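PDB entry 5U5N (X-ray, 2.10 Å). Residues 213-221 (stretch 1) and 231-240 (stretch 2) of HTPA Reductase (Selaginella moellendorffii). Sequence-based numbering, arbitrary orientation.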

ATOM      1  N   ASN A 213     -21.036 -13.725  11.987  1.00 56.86           N
ATOM      2  CA  ASN A 213     -20.232 -14.344  13.097  1.00 56.32           C
ATOM      3  C   ASN A 213     -18.809 -14.747  12.744  1.00 52.75           C
ATOM      4  O   ASN A 213     -18.053 -15.055  13.649  1.00 52.33           O
ATOM      5  N   GLY A 214     -18.433 -14.612  11.459  1.00 50.11           N
ATOM      6  CA  GLY A 214     -17.073 -14.892  10.994  1.00 46.77           C
ATOM      7  C   GLY A 214     -16.633 -13.891   9.922  1.00 44.38           C
ATOM      8  O   GLY A 214     -16.824 -14.104   8.723  1.00 43.75           O
ATOM      9  N   HIS A 215     -16.087 -12.759  10.360  1.00 43.09           N
ATOM     10  CA  HIS A 215     -15.592 -11.737   9.443  1.00 40.71           C
ATOM     11  C   HIS A 215     -14.575 -10.834  10.104  1.00 39.48           C
ATOM     12  O   HIS A 215     -14.494 -10.764  11.319  1.00 40.12           O
ATOM     13  N   ALA A 216     -13.815 -10.113   9.268  1.00 37.62           N
ATOM     14  CA  ALA A 216     -12.859  -9.108   9.729  1.00 36.58           C
ATOM     15  C   ALA A 216     -12.725  -7.970   8.702  1.00 35.51           C
ATOM     16  O   ALA A 216     -11.990  -8.072   7.691  1.00 34.22           O
ATOM     17  N   PHE A 217     -13.500  -6.913   8.941  1.00 36.21           N
ATOM     18  CA  PHE A 217     -13.587  -5.757   8.056  1.00 35.54           C
ATOM     19  C   PHE A 217     -12.887  -4.621   8.758  1.00 35.39           C
ATOM     20  O   PHE A 217     -13.201  -4.324   9.931  1.00 36.73           O
ATOM     21  N   HIS A 218     -11.926  -4.008   8.065  1.00 34.02           N
ATOM     22  CA  HIS A 218     -11.200  -2.833   8.529  1.00 33.95           C
ATOM     23  C   HIS A 218     -11.291  -1.676   7.493  1.00 33.68           C
ATOM     24  O   HIS A 218     -11.240  -1.916   6.291  1.00 32.60           O
ATOM     25  N   THR A 219     -11.425  -0.455   8.002  1.00 34.50           N
ATOM     26  CA  THR A 219     -11.461   0.783   7.230  1.00 34.62           C
ATOM     27  C   THR A 219     -10.566   1.806   7.930  1.00 34.88           C
ATOM     28  O   THR A 219     -10.757   2.087   9.128  1.00 35.88           O
ATOM     29  N   TYR A 220      -9.602   2.358   7.198  1.00 34.15           N
ATOM     30  CA  TYR A 220      -8.713   3.406   7.666  1.00 34.67           C
ATOM     31  C   TYR A 220      -8.959   4.648   6.788  1.00 34.97           C
ATOM     32  O   TYR A 220      -8.860   4.561   5.543  1.00 34.42           O
ATOM     33  N   LYS A 221      -9.323   5.769   7.411  1.00 36.07           N
ATOM     34  CA  LYS A 221      -9.517   7.014   6.670  1.00 36.66           C
ATOM     35  C   LYS A 221      -8.544   8.070   7.151  1.00 37.13           C
ATOM     36  O   LYS A 221      -8.404   8.289   8.347  1.00 37.83           O
ATOM     37  N   PHE A 231      -7.912   9.881   1.924  1.00 36.57           N
ATOM     38  CA  PHE A 231      -7.419   8.532   1.639  1.00 35.90           C
ATOM     39  C   PHE A 231      -8.249   7.533   2.423  1.00 35.56           C
ATOM     40  O   PHE A 231      -8.557   7.752   3.599  1.00 35.95           O
ATOM     41  N   GLU A 232      -8.606   6.444   1.769  1.00 35.26           N
ATOM     42  CA  GLU A 232      -9.331   5.382   2.427  1.00 35.36           C
ATOM     43  C   GLU A 232      -8.737   4.032   2.005  1.00 34.47           C
ATOM     44  O   GLU A 232      -8.557   3.785   0.807  1.00 33.90           O
ATOM     45  N   PHE A 233      -8.425   3.186   2.998  1.00 34.14           N
ATOM     46  CA  PHE A 233      -7.951   1.843   2.753  1.00 33.38           C
ATOM     47  C   PHE A 233      -8.857   0.876   3.506  1.00 33.11           C
ATOM     48  O   PHE A 233      -9.166   1.108   4.679  1.00 33.24           O
ATOM     49  N   LYS A 234      -9.292  -0.173   2.807  1.00 32.43           N
ATOM     50  CA  LYS A 234     -10.098  -1.235   3.363  1.00 32.63           C
ATOM     51  C   LYS A 234      -9.505  -2.596   3.066  1.00 31.63           C
ATOM     52  O   LYS A 234      -9.022  -2.834   1.946  1.00 31.36           O
ATOM     53  N   HIS A 235      -9.613  -3.487   4.047  1.00 31.18           N
ATOM     54  CA  HIS A 235      -9.403  -4.897   3.823  1.00 30.45           C
ATOM     55  C   HIS A 235     -10.458  -5.675   4.611  1.00 31.10           C
ATOM     56  O   HIS A 235     -10.581  -5.518   5.813  1.00 31.36           O
ATOM     57  N   ASN A 236     -11.283  -6.412   3.866  1.00 31.38           N
ATOM     58  CA  ASN A 236     -12.499  -7.030   4.337  1.00 32.67           C
ATOM     59  C   ASN A 236     -12.432  -8.527   4.048  1.00 32.66           C
ATOM     60  O   ASN A 236     -12.327  -8.915   2.882  1.00 32.35           O
ATOM     61  N   VAL A 237     -12.491  -9.355   5.103  1.00 33.10           N
ATOM     62  CA  VAL A 237     -12.467 -10.796   4.987  1.00 33.18           C
ATOM     63  C   VAL A 237     -13.774 -11.398   5.489  1.00 34.92           C
ATOM     64  O   VAL A 237     -14.220 -11.041   6.586  1.00 35.80           O
ATOM     65  N   CYS A 238     -14.361 -12.294   4.686  1.00 35.39           N
ATOM     66  CA  CYS A 238     -15.569 -12.991   5.016  1.00 37.56           C
ATOM     67  C   CYS A 238     -15.183 -14.471   5.213  1.00 37.79           C
ATOM     68  O   CYS A 238     -14.624 -15.077   4.297  1.00 36.88           O
ATOM     69  N   GLY A 239     -15.470 -15.027   6.379  1.00 39.10           N
ATOM     70  CA  GLY A 239     -15.221 -16.451   6.649  1.00 39.69           C
ATOM     71  C   GLY A 239     -13.751 -16.803   6.613  1.00 37.87           C
ATOM     72  O   GLY A 239     -12.909 -15.950   6.878  1.00 36.57           O
ATOM     73  N   ARG A 240     -13.449 -18.035   6.217  1.00 38.04           N
ATOM     74  CA  ARG A 240     -12.153 -18.672   6.461  1.00 36.87           C
ATOM     75  C   ARG A 240     -11.296 -18.910   5.238  1.00 35.60           C
ATOM     76  O   ARG A 240     -10.172 -19.397   5.366  1.00 34.45           O
TER

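Side-chain packing between two antiparallel strands of HTPA reductase, residues 215-221 and 231-238. The backbone ladder sets the register: Ala216 pairs with Val237, His218 with His235 and Tyr220 with Phe233 as hydrogen-bonded pairs (Ala216 N to Val237 O, 2.9 Å; Tyr220 N to Phe233 O, 2.8 Å), and their side chains share one face of the sheet. His215, Phe217, Thr219 and Lys221, opposite Cys238, Asn236, Lys234 and Glu232, occupy the other face.

On the first face two histidines pair. His218 is m (chi1 -54°) and His235 is p (chi1 58°), a combination that brings the imidazoles together with planes at 25° and centroids 4.3 Å apart; the rings are slid apart and barely overlap. The slide leaves His218 CB over the face of the His235 ring, 3.9 Å from its centroid. Water 1 ties this cluster to the backbone: it donates to Ala216 O (2.7 Å), accepts a weak bond from His218 ND1 (2.8 Å) and is hydrogen-bonded to His235 ND1 (2.7 Å). His218 ND1 also makes a weak hydrogen bond to His235 O at 3.5 Å, while its NE2 is bonded elsewhere in the structure. The other nitrogen of His235, NE2, meets Tyr220 OH in a 3.1 Å hydrogen bond. Tyr220 is m (chi1 -47°, chi2 83°), which lays its ring back along the strand so that the hydroxyl reaches past the directly paired Phe233 to His235; the two rings meet rim to rim. Tyr220 CD1 passes 4.3 Å from Phe233 CB, and Phe233, also m, meets Tyr220 through CB, its ring lying farther off. Val237 (t) faces the small Ala216.

On the opposite face Phe217 is m (chi1 -81°, chi2 41°) and lies across its partner: Asn236 CB sits 3.5 Å from the ring centroid, almost exactly on the ring normal, a CH-pi contact helped by the close 4.1 Å approach of Phe217 CA and Asn236 CA. The ring edge reaches Cys238, also m, with Phe217 CZ 3.7 Å from Cys238 SG. His215 instead adopts p (chi1 71°), leading its imidazole away from the second strand to partners outside this pair. Farther along, Thr219 (m) places OG1 3.6 Å from Lys234 CE, against the aliphatic part of a lysine extended beyond its m chi1. Glu232, t at chi1 and chi2, extends out from the sheet, its end drawing nearer the first strand, with OE2 3.9 Å from Thr219 CG2 and in a long salt bridge with Lys221 NZ (3.8 Å).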

ATOM      1  CB  ASN A 213     -20.999 -15.490  13.776  1.00 59.48           C
ATOM      2  CG  ASN A 213     -22.284 -14.989  14.404  1.00 63.09           C
ATOM      3  OD1 ASN A 213     -23.373 -15.323  13.955  1.00 65.52           O
ATOM      4  ND2 ASN A 213     -22.162 -14.111  15.399  1.00 63.72           N
ATOM      5  CB  HIS A 215     -16.761 -10.925   8.848  1.00 41.79           C
ATOM      6  CG  HIS A 215     -17.429  -9.996   9.819  1.00 43.40           C
ATOM      7  ND1 HIS A 215     -18.511 -10.370  10.592  1.00 45.91           N
ATOM      8  CD2 HIS A 215     -17.149  -8.716  10.156  1.00 42.89           C
ATOM      9  CE1 HIS A 215     -18.870  -9.351  11.353  1.00 47.13           C
ATOM     10  NE2 HIS A 215     -18.063  -8.338  11.105  1.00 45.21           N
ATOM     11  CB  ALA A 216     -11.519  -9.737  10.043  1.00 35.40           C
ATOM     12  CB  PHE A 217     -15.047  -5.377   7.793  1.00 37.02           C
ATOM     13  CG  PHE A 217     -15.746  -6.224   6.723  1.00 37.20           C
ATOM     14  CD1 PHE A 217     -15.553  -7.623   6.628  1.00 36.93           C
ATOM     15  CD2 PHE A 217     -16.671  -5.635   5.855  1.00 37.90           C
ATOM     16  CE1 PHE A 217     -16.223  -8.373   5.671  1.00 37.37           C
ATOM     17  CE2 PHE A 217     -17.331  -6.383   4.903  1.00 38.40           C
ATOM     18  CZ  PHE A 217     -17.109  -7.753   4.809  1.00 38.20           C
ATOM     19  CB  HIS A 218      -9.725  -3.172   8.696  1.00 32.99           C
ATOM     20  CG  HIS A 218      -9.456  -4.353   9.575  1.00 33.20           C
ATOM     21  ND1 HIS A 218      -9.620  -5.646   9.143  1.00 32.83           N
ATOM     22  CD2 HIS A 218      -9.030  -4.431  10.857  1.00 33.98           C
ATOM     23  CE1 HIS A 218      -9.315  -6.473  10.129  1.00 33.35           C
ATOM     24  NE2 HIS A 218      -8.955  -5.760  11.182  1.00 34.00           N
ATOM     25  CB  THR A 219     -12.884   1.370   7.169  1.00 35.97           C
ATOM     26  OG1 THR A 219     -13.765   0.448   6.523  1.00 36.24           O
ATOM     27  CG2 THR A 219     -12.908   2.687   6.372  1.00 36.02           C
ATOM     28  CB  TYR A 220      -7.252   2.974   7.543  1.00 34.05           C
ATOM     29  CG  TYR A 220      -6.945   1.593   8.076  1.00 33.85           C
ATOM     30  CD1 TYR A 220      -7.169   0.454   7.313  1.00 33.01           C
ATOM     31  CD2 TYR A 220      -6.429   1.420   9.366  1.00 34.72           C
ATOM     32  CE1 TYR A 220      -6.895  -0.816   7.818  1.00 32.85           C
ATOM     33  CE2 TYR A 220      -6.157   0.145   9.876  1.00 34.45           C
ATOM     34  CZ  TYR A 220      -6.391  -0.952   9.093  1.00 33.49           C
ATOM     35  OH  TYR A 220      -6.125  -2.190   9.587  1.00 33.68           O
ATOM     36  CB  LYS A 221     -10.913   7.561   6.834  1.00 38.01           C
ATOM     37  CG  LYS A 221     -11.995   6.526   6.792  1.00 38.18           C
ATOM     38  CD  LYS A 221     -13.341   7.228   6.821  1.00 39.82           C
ATOM     39  CE  LYS A 221     -14.511   6.254   6.939  1.00 40.52           C
ATOM     40  NZ  LYS A 221     -15.677   6.826   6.167  1.00 41.57           N
ATOM     41  CB  PHE A 231      -5.974   8.336   2.071  1.00 35.97           C
ATOM     42  CG  PHE A 231      -4.970   9.011   1.194  1.00 36.71           C
ATOM     43  CD1 PHE A 231      -4.665  10.357   1.366  1.00 37.94           C
ATOM     44  CD2 PHE A 231      -4.256   8.280   0.254  1.00 36.47           C
ATOM     45  CE1 PHE A 231      -3.718  10.976   0.584  1.00 38.98           C
ATOM     46  CE2 PHE A 231      -3.301   8.920  -0.545  1.00 37.58           C
ATOM     47  CZ  PHE A 231      -3.045  10.259  -0.382  1.00 38.73           C
ATOM     48  CB  GLU A 232     -10.818   5.492   2.146  1.00 36.32           C
ATOM     49  CG  GLU A 232     -11.668   4.430   2.864  1.00 37.01           C
ATOM     50  CD  GLU A 232     -13.133   4.508   2.500  1.00 38.47           C
ATOM     51  OE1 GLU A 232     -13.491   4.163   1.338  1.00 39.22           O
ATOM     52  OE2 GLU A 232     -13.906   5.004   3.352  1.00 39.95           O
ATOM     53  CB  PHE A 233      -6.514   1.608   3.215  1.00 33.77           C
ATOM     54  CG  PHE A 233      -5.556   2.648   2.794  1.00 34.97           C
ATOM     55  CD1 PHE A 233      -5.398   2.991   1.465  1.00 35.53           C
ATOM     56  CD2 PHE A 233      -4.783   3.291   3.733  1.00 36.07           C
ATOM     57  CE1 PHE A 233      -4.531   4.002   1.096  1.00 36.58           C
ATOM     58  CE2 PHE A 233      -3.921   4.306   3.374  1.00 36.94           C
ATOM     59  CZ  PHE A 233      -3.784   4.660   2.058  1.00 37.20           C
ATOM     60  CB  LYS A 234     -11.483  -1.259   2.750  1.00 33.66           C
ATOM     61  CG  LYS A 234     -12.374  -0.144   3.178  1.00 34.94           C
ATOM     62  CD  LYS A 234     -13.764  -0.325   2.604  1.00 36.20           C
ATOM     63  CE  LYS A 234     -14.619   0.824   3.085  1.00 37.65           C
ATOM     64  NZ  LYS A 234     -15.887   0.875   2.304  1.00 39.10           N
ATOM     65  CB  HIS A 235      -7.952  -5.311   4.078  1.00 29.58           C
ATOM     66  CG  HIS A 235      -7.436  -5.009   5.451  1.00 29.79           C
ATOM     67  ND1 HIS A 235      -7.529  -5.905   6.489  1.00 29.87           N
ATOM     68  CD2 HIS A 235      -6.712  -3.964   5.920  1.00 29.90           C
ATOM     69  CE1 HIS A 235      -6.965  -5.388   7.567  1.00 30.40           C
ATOM     70  NE2 HIS A 235      -6.455  -4.205   7.248  1.00 30.41           N
ATOM     71  CB  ASN A 236     -13.696  -6.425   3.610  1.00 33.68           C
ATOM     72  CG  ASN A 236     -13.977  -4.998   4.014  1.00 34.09           C
ATOM     73  OD1 ASN A 236     -13.403  -4.458   4.978  1.00 33.99           O
ATOM     74  ND2 ASN A 236     -14.902  -4.389   3.301  1.00 34.84           N
ATOM     75  CB  VAL A 237     -11.318 -11.392   5.813  1.00 32.53           C
ATOM     76  CG1 VAL A 237     -11.407 -12.931   5.882  1.00 32.93           C
ATOM     77  CG2 VAL A 237      -9.995 -10.970   5.191  1.00 31.16           C
ATOM     78  CB  CYS A 238     -16.606 -12.886   3.889  1.00 38.65           C
ATOM     79  SG  CYS A 238     -17.465 -11.294   3.712  1.00 39.28           S
ATOM     80  CB  ARG A 240     -12.373 -20.067   7.091  1.00 38.18           C
ATOM     81  CG  ARG A 240     -12.910 -19.977   8.464  1.00 39.71           C
ATOM     82  CD  ARG A 240     -13.115 -21.317   9.132  1.00 41.28           C
ATOM     83  NE  ARG A 240     -14.108 -21.073  10.176  1.00 43.54           N
ATOM     84  CZ  ARG A 240     -15.415 -21.277  10.066  1.00 45.80           C
ATOM     85  NH1 ARG A 240     -15.933 -21.820   8.957  1.00 46.34           N
ATOM     86  NH2 ARG A 240     -16.200 -20.955  11.082  1.00 47.92           N
TER
HETATM   87  O   HOH W   1      -9.306  -7.785   7.385  1.00 36.16           O